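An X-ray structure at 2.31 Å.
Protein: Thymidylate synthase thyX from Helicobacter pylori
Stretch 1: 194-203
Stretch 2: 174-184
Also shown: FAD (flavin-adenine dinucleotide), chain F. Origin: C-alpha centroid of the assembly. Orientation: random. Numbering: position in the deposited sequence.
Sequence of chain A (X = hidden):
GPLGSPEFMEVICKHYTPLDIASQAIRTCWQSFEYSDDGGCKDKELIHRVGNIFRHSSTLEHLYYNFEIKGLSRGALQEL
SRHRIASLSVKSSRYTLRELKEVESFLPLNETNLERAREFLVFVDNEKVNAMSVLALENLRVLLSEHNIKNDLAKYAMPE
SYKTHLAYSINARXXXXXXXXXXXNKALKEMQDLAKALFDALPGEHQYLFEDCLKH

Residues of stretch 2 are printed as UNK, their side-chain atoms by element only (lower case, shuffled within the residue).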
ATOM      1  N   LEU A 194      -2.391  23.689   4.616  1.00 31.38           N
ATOM      2  CA  LEU A 194      -1.829  22.877   3.543  1.00 31.84           C
ATOM      3  C   LEU A 194      -2.950  22.257   2.721  1.00 33.66           C
ATOM      4  O   LEU A 194      -2.875  22.224   1.493  1.00 30.82           O
ATOM      5  CB  LEU A 194      -0.902  21.782   4.074  1.00 31.09           C
ATOM      6  CG  LEU A 194      -0.424  20.792   3.004  1.00 33.84           C
ATOM      7  CD1 LEU A 194       0.262  21.493   1.833  1.00 28.97           C
ATOM      8  CD2 LEU A 194       0.501  19.789   3.627  1.00 32.83           C
ATOM      9  N   ALA A 195      -3.986  21.772   3.403  1.00 28.74           N
ATOM     10  CA  ALA A 195      -5.122  21.196   2.711  1.00 34.03           C
ATOM     11  C   ALA A 195      -5.729  22.247   1.771  1.00 36.98           C
ATOM     12  O   ALA A 195      -5.934  21.991   0.579  1.00 34.56           O
ATOM     13  CB  ALA A 195      -6.162  20.653   3.708  1.00 32.17           C
ATOM     14  N   LYS A 196      -5.968  23.442   2.295  1.00 34.51           N
ATOM     15  CA  LYS A 196      -6.545  24.504   1.489  1.00 34.21           C
ATOM     16  C   LYS A 196      -5.622  24.853   0.331  1.00 37.50           C
ATOM     17  O   LYS A 196      -6.064  25.000  -0.805  1.00 37.08           O
ATOM     18  CB  LYS A 196      -6.807  25.747   2.337  1.00 37.88           C
ATOM     19  CG  LYS A 196      -7.225  26.951   1.512  1.00 45.42           C
ATOM     20  CD  LYS A 196      -7.108  28.241   2.308  1.00 59.33           C
ATOM     21  CE  LYS A 196      -7.653  29.435   1.525  1.00 65.32           C
ATOM     22  NZ  LYS A 196      -9.101  29.263   1.197  1.00 60.31           N
ATOM     23  N   ALA A 197      -4.335  24.992   0.616  1.00 30.61           N
ATOM     24  CA  ALA A 197      -3.383  25.320  -0.437  1.00 32.73           C
ATOM     25  C   ALA A 197      -3.320  24.251  -1.555  1.00 35.33           C
ATOM     26  O   ALA A 197      -3.066  24.574  -2.720  1.00 35.47           O
ATOM     27  CB  ALA A 197      -2.006  25.579   0.161  1.00 30.46           C
ATOM     28  N   LEU A 198      -3.549  22.985  -1.201  1.00 32.11           N
ATOM     29  CA  LEU A 198      -3.497  21.895  -2.184  1.00 34.81           C
ATOM     30  C   LEU A 198      -4.750  21.937  -3.059  1.00 34.13           C
ATOM     31  O   LEU A 198      -4.676  21.769  -4.264  1.00 33.23           O
ATOM     32  CB  LEU A 198      -3.376  20.513  -1.511  1.00 32.12           C
ATOM     33  CG  LEU A 198      -2.061  19.999  -0.882  1.00 36.92           C
ATOM     34  CD1 LEU A 198      -2.326  18.791   0.035  1.00 28.29           C
ATOM     35  CD2 LEU A 198      -0.997  19.644  -1.939  1.00 29.39           C
ATOM     36  N   PHE A 199      -5.898  22.142  -2.427  1.00 32.50           N
ATOM     37  CA  PHE A 199      -7.138  22.322  -3.148  1.00 39.05           C
ATOM     38  C   PHE A 199      -6.993  23.448  -4.155  1.00 42.46           C
ATOM     39  O   PHE A 199      -7.318  23.291  -5.333  1.00 40.77           O
ATOM     40  CB  PHE A 199      -8.262  22.677  -2.197  1.00 40.44           C
ATOM     41  CG  PHE A 199      -9.557  22.933  -2.887  1.00 44.51           C
ATOM     42  CD1 PHE A 199     -10.341  21.871  -3.332  1.00 47.60           C
ATOM     43  CD2 PHE A 199      -9.999  24.228  -3.106  1.00 48.36           C
ATOM     44  CE1 PHE A 199     -11.554  22.093  -3.982  1.00 52.09           C
ATOM     45  CE2 PHE A 199     -11.215  24.467  -3.750  1.00 52.80           C
ATOM     46  CZ  PHE A 199     -11.992  23.398  -4.192  1.00 54.94           C
ATOM     47  N   ASP A 200      -6.488  24.585  -3.695  1.00 35.29           N
ATOM     48  CA  ASP A 200      -6.392  25.741  -4.570  1.00 37.71           C
ATOM     49  C   ASP A 200      -5.405  25.541  -5.718  1.00 40.16           C
ATOM     50  O   ASP A 200      -5.520  26.216  -6.747  1.00 37.99           O
ATOM     51  CB  ASP A 200      -6.057  27.013  -3.782  1.00 41.49           C
ATOM     52  CG  ASP A 200      -7.139  27.377  -2.773  1.00 47.82           C
ATOM     53  OD1 ASP A 200      -8.244  26.784  -2.834  1.00 47.15           O
ATOM     54  OD2 ASP A 200      -6.880  28.258  -1.917  1.00 51.72           O
ATOM     55  N   ALA A 201      -4.440  24.628  -5.552  1.00 35.56           N
ATOM     56  CA  ALA A 201      -3.462  24.365  -6.620  1.00 35.62           C
ATOM     57  C   ALA A 201      -4.040  23.478  -7.726  1.00 33.48           C
ATOM     58  O   ALA A 201      -3.493  23.401  -8.822  1.00 34.86           O
ATOM     59  CB  ALA A 201      -2.179  23.748  -6.065  1.00 30.62           C
ATOM     60  N   LEU A 202      -5.138  22.797  -7.431  1.00 31.77           N
ATOM     61  CA  LEU A 202      -5.740  21.902  -8.415  1.00 37.06           C
ATOM     62  C   LEU A 202      -6.234  22.695  -9.622  1.00 37.82           C
ATOM     63  O   LEU A 202      -6.623  23.859  -9.482  1.00 40.90           O
ATOM     64  CB  LEU A 202      -6.900  21.125  -7.797  1.00 34.55           C
ATOM     65  CG  LEU A 202      -6.561  20.089  -6.727  1.00 36.12           C
ATOM     66  CD1 LEU A 202      -7.837  19.586  -6.062  1.00 32.55           C
ATOM     67  CD2 LEU A 202      -5.761  18.935  -7.336  1.00 31.84           C
ATOM     68  N   PRO A 203      -6.233  22.064 -10.808  1.00 43.88           N
ATOM     69  CA  PRO A 203      -6.879  22.713 -11.956  1.00 43.30           C
ATOM     70  C   PRO A 203      -8.349  22.922 -11.609  1.00 37.54           C
ATOM     71  O   PRO A 203      -8.935  22.032 -11.002  1.00 37.53           O
ATOM     72  CB  PRO A 203      -6.770  21.664 -13.074  1.00 45.01           C
ATOM     73  CG  PRO A 203      -5.876  20.572 -12.549  1.00 41.54           C
ATOM     74  CD  PRO A 203      -5.949  20.639 -11.060  1.00 40.86           C
ATOM     75  N   UNK A 174      -6.788   9.073  -2.751  1.00 29.70           N
ATOM     76  CA  UNK A 174      -5.997   9.328  -1.554  1.00 29.77           C
ATOM     77  C   UNK A 174      -6.052  10.809  -1.212  1.00 27.58           C
ATOM     78  O   UNK A 174      -6.156  11.178  -0.046  1.00 28.19           O
ATOM     79  o   UNK A 174      -3.872   8.919  -0.502  1.00 34.71           O
ATOM     80  c   UNK A 174      -4.549   8.885  -1.744  1.00 30.13           C
ATOM     81  N   UNK A 175      -5.999  11.654  -2.235  1.00 26.93           N
ATOM     82  CA  UNK A 175      -6.113  13.097  -2.019  1.00 29.49           C
ATOM     83  C   UNK A 175      -7.419  13.453  -1.325  1.00 30.25           C
ATOM     84  O   UNK A 175      -7.430  14.318  -0.454  1.00 31.10           O
ATOM     85  c   UNK A 175      -5.970  15.415  -3.180  1.00 30.12           C
ATOM     86  c   UNK A 175      -5.962  13.890  -3.318  1.00 29.63           C
ATOM     87  c   UNK A 175      -4.931  15.913  -2.160  1.00 23.40           C
ATOM     88  c   UNK A 175      -5.715  16.046  -4.532  1.00 31.35           C
ATOM     89  N   UNK A 176      -8.511  12.772  -1.674  1.00 28.03           N
ATOM     90  CA  UNK A 176      -9.778  13.037  -0.983  1.00 34.07           C
ATOM     91  C   UNK A 176      -9.656  12.752   0.503  1.00 31.89           C
ATOM     92  O   UNK A 176     -10.119  13.540   1.313  1.00 30.35           O
ATOM     93  c   UNK A 176     -12.670  11.884  -3.342  1.00 40.84           C
ATOM     94  c   UNK A 176     -10.940  12.216  -1.547  1.00 30.66           C
ATOM     95  n   UNK A 176     -12.814  10.664  -2.845  1.00 33.00           N
ATOM     96  o   UNK A 176     -13.497  12.390  -4.105  1.00 46.35           O
ATOM     97  c   UNK A 176     -11.424  12.653  -2.909  1.00 34.54           C
ATOM     98  N   UNK A 177      -9.080  11.594   0.842  1.00 30.08           N
ATOM     99  CA  UNK A 177      -8.843  11.197   2.226  1.00 30.68           C
ATOM    100  C   UNK A 177      -8.018  12.279   2.956  1.00 32.22           C
ATOM    101  O   UNK A 177      -8.443  12.808   3.971  1.00 33.16           O
ATOM    102  c   UNK A 177      -8.156   9.810   2.277  1.00 30.52           C
ATOM    103  c   UNK A 177      -7.938   9.283   3.723  1.00 36.63           C
ATOM    104  n   UNK A 177      -6.691   8.941   4.044  1.00 34.42           N
ATOM    105  o   UNK A 177      -8.876   9.189   4.524  1.00 34.66           O
ATOM    106  N   UNK A 178      -6.855  12.615   2.402  1.00 31.51           N
ATOM    107  CA  UNK A 178      -6.009  13.678   2.930  1.00 31.72           C
ATOM    108  C   UNK A 178      -6.797  14.964   3.234  1.00 35.46           C
ATOM    109  O   UNK A 178      -6.737  15.477   4.356  1.00 33.39           O
ATOM    110  c   UNK A 178      -4.860  13.983   1.962  1.00 26.97           C
ATOM    111  c   UNK A 178      -3.828  15.025   2.418  1.00 33.69           C
ATOM    112  c   UNK A 178      -2.668  15.142   1.424  1.00 33.66           C
ATOM    113  c   UNK A 178      -3.293  14.671   3.792  1.00 34.01           C
ATOM    114  N   UNK A 179      -7.532  15.468   2.239  1.00 34.02           N
ATOM    115  CA  UNK A 179      -8.273  16.718   2.385  1.00 33.45           C
ATOM    116  C   UNK A 179      -9.296  16.643   3.500  1.00 35.93           C
ATOM    117  O   UNK A 179      -9.445  17.589   4.272  1.00 39.64           O
ATOM    118  c   UNK A 179      -8.018  17.453  -0.074  1.00 37.89           C
ATOM    119  c   UNK A 179      -8.953  17.124   1.088  1.00 32.02           C
ATOM    120  c   UNK A 179      -7.022  18.511   0.320  1.00 41.10           C
ATOM    121  c   UNK A 179      -8.823  17.911  -1.276  1.00 40.34           C
ATOM    122  N   UNK A 180      -9.978  15.512   3.607  1.00 32.57           N
ATOM    123  CA  UNK A 180     -10.953  15.322   4.672  1.00 38.94           C
ATOM    124  C   UNK A 180     -10.324  15.339   6.072  1.00 40.53           C
ATOM    125  O   UNK A 180     -10.780  16.066   6.953  1.00 41.17           O
ATOM    126  c   UNK A 180     -12.785  13.818   5.559  1.00 38.45           C
ATOM    127  o   UNK A 180     -12.359  14.043   3.196  1.00 42.77           O
ATOM    128  c   UNK A 180     -11.725  14.011   4.473  1.00 39.84           C
ATOM    129  N   UNK A 181      -9.283  14.533   6.274  1.00 41.17           N
ATOM    130  CA  UNK A 181      -8.627  14.425   7.584  1.00 37.73           C
ATOM    131  C   UNK A 181      -7.944  15.734   8.025  1.00 38.56           C
ATOM    132  O   UNK A 181      -7.952  16.074   9.203  1.00 41.32           O
ATOM    133  c   UNK A 181      -8.114  11.823   7.619  1.00 41.66           C
ATOM    134  c   UNK A 181      -7.061  10.834   7.158  1.00 37.94           C
ATOM    135  c   UNK A 181      -7.604  13.273   7.586  1.00 35.04           C
ATOM    136  c   UNK A 181      -8.615  11.440   9.008  1.00 44.83           C
ATOM    137  N   UNK A 182      -7.360  16.463   7.079  1.00 33.80           N
ATOM    138  CA  UNK A 182      -6.486  17.576   7.423  1.00 37.25           C
ATOM    139  C   UNK A 182      -7.142  18.958   7.330  1.00 37.84           C
ATOM    140  O   UNK A 182      -6.559  19.934   7.780  1.00 37.80           O
ATOM    141  c   UNK A 182      -2.560  14.449   9.481  1.00 36.48           C
ATOM    142  n   UNK A 182      -3.157  14.826   8.347  1.00 32.33           N
ATOM    143  n   UNK A 182      -2.702  15.166  10.586  1.00 34.55           N
ATOM    144  n   UNK A 182      -1.815  13.349   9.508  1.00 33.63           N
ATOM    145  c   UNK A 182      -5.194  17.532   6.595  1.00 34.95           C
ATOM    146  c   UNK A 182      -4.004  16.003   8.203  1.00 32.80           C
ATOM    147  c   UNK A 182      -4.413  16.227   6.752  1.00 33.51           C
ATOM    148  N   UNK A 183      -8.341  19.033   6.760  1.00 37.33           N
ATOM    149  CA  UNK A 183      -9.107  20.272   6.729  1.00 39.31           C
ATOM    150  C   UNK A 183     -10.055  20.321   7.928  1.00 44.50           C
ATOM    151  O   UNK A 183     -10.762  21.307   8.142  1.00 48.30           O
ATOM    152  c   UNK A 183      -9.901  20.406   5.418  1.00 42.99           C
ATOM    153  o   UNK A 183     -10.993  19.495   5.376  1.00 45.45           O
ATOM    154  N   UNK A 184     -10.070  19.241   8.699  1.00 41.76           N
ATOM    155  CA  UNK A 184     -10.885  19.159   9.905  1.00 41.30           C
ATOM    156  C   UNK A 184     -10.450  20.154  10.990  1.00 43.26           C
ATOM    157  O   UNK A 184      -9.301  20.623  11.000  1.00 40.33           O
ATOM    158  o   UNK A 184     -10.922  17.789  11.868  1.00 41.89           O
ATOM    159  c   UNK A 184     -10.787  17.754  10.468  1.00 38.11           C
TER
HETATM  160  PA  FAD F 304      -2.974   6.604   4.472  1.00 31.19           P
HETATM  161  O1A FAD F 304      -2.544   7.371   3.247  1.00 32.29           O
HETATM  162  O2A FAD F 304      -1.859   6.107   5.356  1.00 28.10           O
HETATM  163  O5B FAD F 304      -3.942   5.419   4.013  1.00 32.11           O
HETATM  164  C5B FAD F 304      -4.961   5.647   3.057  1.00 32.87           C
HETATM  165  C4B FAD F 304      -5.972   4.546   3.284  1.00 30.54           C
HETATM  166  O4B FAD F 304      -5.346   3.303   3.012  1.00 32.85           O
HETATM  167  C3B FAD F 304      -6.375   4.490   4.747  1.00 31.04           C
HETATM  168  O3B FAD F 304      -7.487   5.318   5.025  1.00 38.09           O
HETATM  169  C2B FAD F 304      -6.647   3.024   4.982  1.00 34.20           C
HETATM  170  O2B FAD F 304      -7.949   2.748   4.534  1.00 38.76           O
HETATM  171  C1B FAD F 304      -5.729   2.352   3.983  1.00 32.74           C
HETATM  172  N9A FAD F 304      -4.488   1.807   4.546  1.00 35.03           N
HETATM  173  C8A FAD F 304      -3.229   2.272   4.290  1.00 32.22           C
HETATM  174  N7A FAD F 304      -2.361   1.476   4.952  1.00 37.16           N
HETATM  175  C5A FAD F 304      -3.048   0.516   5.612  1.00 31.50           C
HETATM  176  C6A FAD F 304      -2.641  -0.523   6.439  1.00 37.12           C
HETATM  177  N6A FAD F 304      -1.342  -0.840   6.560  1.00 36.73           N
HETATM  178  N1A FAD F 304      -3.605  -1.343   6.978  1.00 32.15           N
HETATM  179  C2A FAD F 304      -4.942  -1.134   6.707  1.00 33.82           C
HETATM  180  N3A FAD F 304      -5.334  -0.103   5.893  1.00 33.44           N
HETATM  181  C4A FAD F 304      -4.392   0.710   5.363  1.00 32.94           C
HETATM  182  N1  FAD F 304      -0.998   9.156  14.511  1.00 30.46           N
HETATM  183  C2  FAD F 304      -0.377   8.735  15.679  1.00 32.64           C
HETATM  184  O2  FAD F 304       0.455   7.830  15.669  1.00 29.98           O
HETATM  185  N3  FAD F 304      -0.673   9.335  16.879  1.00 34.95           N
HETATM  186  C4  FAD F 304      -1.600  10.357  16.918  1.00 38.92           C
HETATM  187  O4  FAD F 304      -1.855  10.889  17.999  1.00 40.73           O
HETATM  188  C4X FAD F 304      -2.228  10.781  15.743  1.00 35.45           C
HETATM  189  N5  FAD F 304      -3.151  11.795  15.786  1.00 37.91           N
HETATM  190  C5X FAD F 304      -3.768  12.235  14.637  1.00 42.21           C
HETATM  191  C6  FAD F 304      -4.688  13.280  14.725  1.00 38.44           C
HETATM  192  C7  FAD F 304      -5.327  13.734  13.580  1.00 40.37           C
HETATM  193  C7M FAD F 304      -6.325  14.858  13.680  1.00 38.41           C
HETATM  194  C8  FAD F 304      -5.036  13.151  12.347  1.00 35.13           C
HETATM  195  C8M FAD F 304      -5.736  13.655  11.117  1.00 34.16           C
HETATM  196  C9  FAD F 304      -4.117  12.101  12.261  1.00 35.96           C
HETATM  197  C9A FAD F 304      -3.467  11.637  13.410  1.00 36.56           C
HETATM  198  N10 FAD F 304      -2.538  10.601  13.360  1.00 37.16           N
HETATM  199  C10 FAD F 304      -1.922  10.181  14.530  1.00 34.57           C
HETATM  200  C1' FAD F 304      -2.173   9.932  12.058  1.00 32.69           C
HETATM  201  C2' FAD F 304      -3.146   8.816  11.674  1.00 34.87           C
HETATM  202  O2' FAD F 304      -3.049   7.752  12.588  1.00 33.12           O
HETATM  203  C3' FAD F 304      -2.887   8.296  10.250  1.00 35.34           C
HETATM  204  O3' FAD F 304      -1.664   7.595  10.149  1.00 32.75           O
HETATM  205  C4' FAD F 304      -2.861   9.421   9.215  1.00 37.61           C
HETATM  206  O4' FAD F 304      -3.951  10.288   9.451  1.00 42.39           O
HETATM  207  C5' FAD F 304      -2.963   8.851   7.803  1.00 34.60           C
HETATM  208  O5' FAD F 304      -4.258   8.288   7.691  1.00 36.21           O
HETATM  209  P   FAD F 304      -4.631   7.070   6.693  1.00 32.39           P
HETATM  210  O1P FAD F 304      -6.130   6.999   6.528  1.00 36.92           O
HETATM  211  O2P FAD F 304      -4.054   5.774   7.188  1.00 33.72           O
HETATM  212  O3P FAD F 304      -3.995   7.538   5.293  1.00 32.51           O

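Position 174 carries one carbon followed by one oxygen and lies far from stretch 1, its hydroxyl engaged elsewhere in the structure; two such atoms in line make it S174. At position 175 four carbons fork at the second. The side chain points toward stretch 1, where one terminal carbon meets a methyl of L198 on the facing helix, the other a methyl of L202 in the loop that follows it. The fork beyond CB gives L175, with CD2 4.0 Å from L202 CD2 and CD1 4.5 Å from L198 CD1.

Position 176 has three carbons, the third bearing one oxygen and one nitrogen, and it does not reach stretch 1. A terminal amide on a three-carbon chain is Q176. Position 177 repeats the pattern with one carbon fewer, again out of reach of stretch 1, and its amide is directed to the flavin cofactor instead. This is N177, whose ND2 donates a hydrogen bond to O1P of FAD at 3.2 Å.

Position 178 shows four carbons forked at the second, one terminal carbon lying against a methyl of L198. It is L178, and CD2 comes within 3.9 Å of L198 CD1. The same count and fork recur at position 179, but here the CA-to-CB bond points sideways and the end of the chain swings nearer to the facing helix, touching A195. This is L179; its m,t rotamer places CD2 3.7 Å from A195 O and 4.1 Å from A195 CB.

At position 180 the first carbon carries both an oxygen and a carbon, and the side chain points away from stretch 1. Branching at CB with a hydroxyl defines T180, and the hydroxyl turns back to its own helix, OG1 donating to Q176 O at 3.0 Å. Position 181 is another four-carbon chain forked at the second, L181, buried but without contact to stretch 1.

Position 182 has three carbons, a nitrogen, and then a carbon bearing two more nitrogens. The planar group so formed is a guanidinium, hence R182. Its CB starts toward stretch 1, 4.4 Å from A195 CB, but its end leads away, and C8M of FAD lies over one face of the guanidinium, 3.4 Å from NH1. Position 183 has one carbon and one oxygen, its CB 4.1 Å from A195 CB. It is S183, whose OG donates to L179 O at 2.7 Å. Position 184, likewise one carbon and one oxygen, is S184, out of reach of stretch 1.

The contact joins two helices whose axes approach to 9.4 Å at 141° between their N-to-C directions, and it buries 324 Å² without a hydrogen bond across it. A195 CA and L179 CA, the closest such pair, are 5.5 Å apart. The small methyl of A195 fits there against L179, R182 and S183, while farther along L198 packs on L175 and L178, and L202, in the loop beyond the helix, packs on L175. The packing is thus largely apolar; N177 ND2 hydrogen-bonds FAD, whereas the R182 guanidinium hydrogen-bonds elsewhere in the structure through NE and NH2.

Stretch 2, residues 174-184: SLQNLLTLRSS
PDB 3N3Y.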